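Local coordinates for protein sulfate transporter/antisigma-factor antagonist STAS (Planctomyces limnophilus, PDB 3T6O) that probably acts as an anti-sigma factor antagonist, a small STAS-domain protein of the kind that regulates transcription by partner switching, at residues Leu52-Gly57 with Ala85-Ser90. Numbering follows the deposited sequence.
Sequences LIDLEG and ALCSVS
Ile-53 and Leu-86 run alongside each other on one face of the sheet, and CD2 of Leu-86 nestles against CB of Ile-53 at 3.6 Å. Their branched aliphatic chains suit a face buried under Leu-97 of helix 91-97 and Phe-20. Further along, CD1 of Leu-55 reaches CG2 of Val-89, a looser touch. On the other face, the first torsion of Leu-52 sends CG anti to the backbone N (chi1 177°), and from there CD1 lies 3.8 Å from CB of Ala-85, while CD2 rests on SG of Cys-87. Small Ala-85 packs on Pro-107 and Met-119, and slim Cys-87 fits beside Lys-112 of helix 112-118, which also touches Leu-52 and Asp-54. Strands 50-54 and 83-87 are parallel neighbours inside the STAS sheet, joined by a crossover through helix 63-76, as in other beta-alpha-beta units. Ile-53 N donates to Ala-85 O (2.8 Å), Cys-87 N to Ile-53 O, and Leu-55 N to Cys-87 O, the last nearly straight at 170°. Beyond Cys-87, Ser-88 takes left-handed backbone angles as the chain leaves the strand. Asp-54 marks the polar edge: its CB and CG lie against SG of Cys-87, while OD1, 3.4 Å from CB of Ser-88, accepts Glu-56 N from above the carboxylate plane at 3.1 Å, closing an Asx turn. Water 1 bonds Ser-88 OG at 2.7 Å and gives OD1 a weak bond. An alanine at Asp-54 would lose the carboxylate, and with it the bond to Glu-56 N, and would probably loosen the turn after the strand. Farther out, water 2 accepts from Ser-90 N at 2.8 Å and can donate to Leu-55 O, while the short hydroxyl of Ser-90 N-caps helix 91-97 through Cys-93 N.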
loop_
_atom_site.group_PDB
_atom_site.type_symbol
_atom_site.label_atom_id
_atom_site.label_comp_id
_atom_site.label_asym_id
_atom_site.label_seq_id
_atom_site.Cartn_x
_atom_site.Cartn_y
_atom_site.Cartn_z
ATOM N N LEU A 52 8.871 5.969 21.131
ATOM C CA LEU A 52 7.645 6.337 21.759
ATOM C C LEU A 52 7.065 7.458 20.972
ATOM O O LEU A 52 7.735 8.468 20.785
ATOM C CB LEU A 52 7.936 6.832 23.190
ATOM C CG LEU A 52 6.727 7.332 24.004
ATOM C CD1 LEU A 52 5.654 6.184 24.154
ATOM C CD2 LEU A 52 7.199 7.867 25.389
ATOM N N ILE A 53 5.814 7.331 20.539
ATOM C CA ILE A 53 5.153 8.400 19.805
ATOM C C ILE A 53 4.263 9.082 20.827
ATOM O O ILE A 53 3.237 8.526 21.271
ATOM C CB ILE A 53 4.282 7.858 18.663
ATOM C CG1 ILE A 53 5.059 6.810 17.860
ATOM C CG2 ILE A 53 3.740 8.986 17.771
ATOM C CD1 ILE A 53 6.288 7.338 17.171
ATOM N N ASP A 54 4.648 10.278 21.215
ATOM C CA ASP A 54 3.904 11.005 22.213
ATOM C C ASP A 54 2.901 11.931 21.526
ATOM O O ASP A 54 3.270 13.013 21.015
ATOM C CB ASP A 54 4.852 11.766 23.117
ATOM C CG ASP A 54 4.125 12.609 24.198
ATOM O OD1 ASP A 54 2.877 12.643 24.264
ATOM O OD2 ASP A 54 4.843 13.217 25.000
ATOM N N LEU A 55 1.630 11.538 21.614
ATOM C CA LEU A 55 0.574 12.170 20.837
ATOM C C LEU A 55 -0.141 13.282 21.581
ATOM O O LEU A 55 -1.215 13.713 21.159
ATOM C CB LEU A 55 -0.380 11.094 20.330
ATOM C CG LEU A 55 0.251 10.317 19.143
ATOM C CD1 LEU A 55 -0.460 8.997 18.811
ATOM C CD2 LEU A 55 0.275 11.151 17.815
ATOM N N GLU A 56 0.457 13.794 22.665
ATOM C CA GLU A 56 -0.221 14.822 23.445
ATOM C C GLU A 56 -0.431 16.055 22.568
ATOM O O GLU A 56 0.481 16.506 21.891
ATOM C CB GLU A 56 0.605 15.216 24.694
ATOM C CG GLU A 56 -0.155 16.197 25.656
ATOM C CD GLU A 56 0.596 16.406 26.979
ATOM O OE1 GLU A 56 1.844 16.312 27.008
ATOM O OE2 GLU A 56 -0.055 16.685 28.001
ATOM N N GLY A 57 -1.628 16.601 22.581
ATOM C CA GLY A 57 -1.942 17.789 21.787
ATOM C C GLY A 57 -2.509 17.455 20.406
ATOM O O GLY A 57 -3.149 18.306 19.779
ATOM N N ALA A 85 5.990 2.227 20.785
ATOM C CA ALA A 85 4.920 2.502 21.761
ATOM C C ALA A 85 4.256 3.859 21.482
ATOM O O ALA A 85 4.815 4.766 20.840
ATOM C CB ALA A 85 5.494 2.455 23.231
ATOM N N LEU A 86 3.031 3.998 21.949
ATOM C CA LEU A 86 2.347 5.287 21.912
ATOM C C LEU A 86 2.045 5.752 23.337
ATOM O O LEU A 86 2.015 4.930 24.279
ATOM C CB LEU A 86 1.047 5.142 21.164
ATOM C CG LEU A 86 1.010 4.448 19.799
ATOM C CD1 LEU A 86 -0.447 4.486 19.252
ATOM C CD2 LEU A 86 1.943 5.084 18.826
ATOM N N CYS A 87 1.847 7.058 23.505
ATOM C CA CYS A 87 1.311 7.595 24.747
ATOM C C CYS A 87 0.533 8.863 24.513
ATOM O O CYS A 87 0.611 9.449 23.454
ATOM C CB CYS A 87 2.369 7.848 25.836
ATOM S SG CYS A 87 3.573 9.163 25.487
ATOM N N SER A 88 -0.272 9.218 25.511
ATOM C CA SER A 88 -1.017 10.475 25.524
ATOM C C SER A 88 -1.937 10.618 24.319
ATOM O O SER A 88 -2.082 11.698 23.742
ATOM C CB SER A 88 -0.057 11.663 25.667
ATOM O OG SER A 88 0.521 11.567 26.949
ATOM N N VAL A 89 -2.603 9.519 23.997
ATOM C CA VAL A 89 -3.483 9.448 22.809
ATOM C C VAL A 89 -4.831 9.953 23.258
ATOM O O VAL A 89 -5.396 9.447 24.245
ATOM C CB VAL A 89 -3.581 8.021 22.273
ATOM C CG1 VAL A 89 -4.371 7.963 20.880
ATOM C CG2 VAL A 89 -2.236 7.456 22.111
ATOM N N SER A 90 -5.351 10.980 22.602
ATOM C CA SER A 90 -6.668 11.518 23.015
ATOM C C SER A 90 -7.764 10.470 22.828
ATOM O O SER A 90 -7.604 9.560 22.045
ATOM C CB SER A 90 -7.065 12.747 22.216
ATOM O OG SER A 90 -7.414 12.377 20.899
HETATM O O HOH W 1 2.782 12.836 27.540
HETATM O O HOH W 2 -3.706 12.294 20.741
#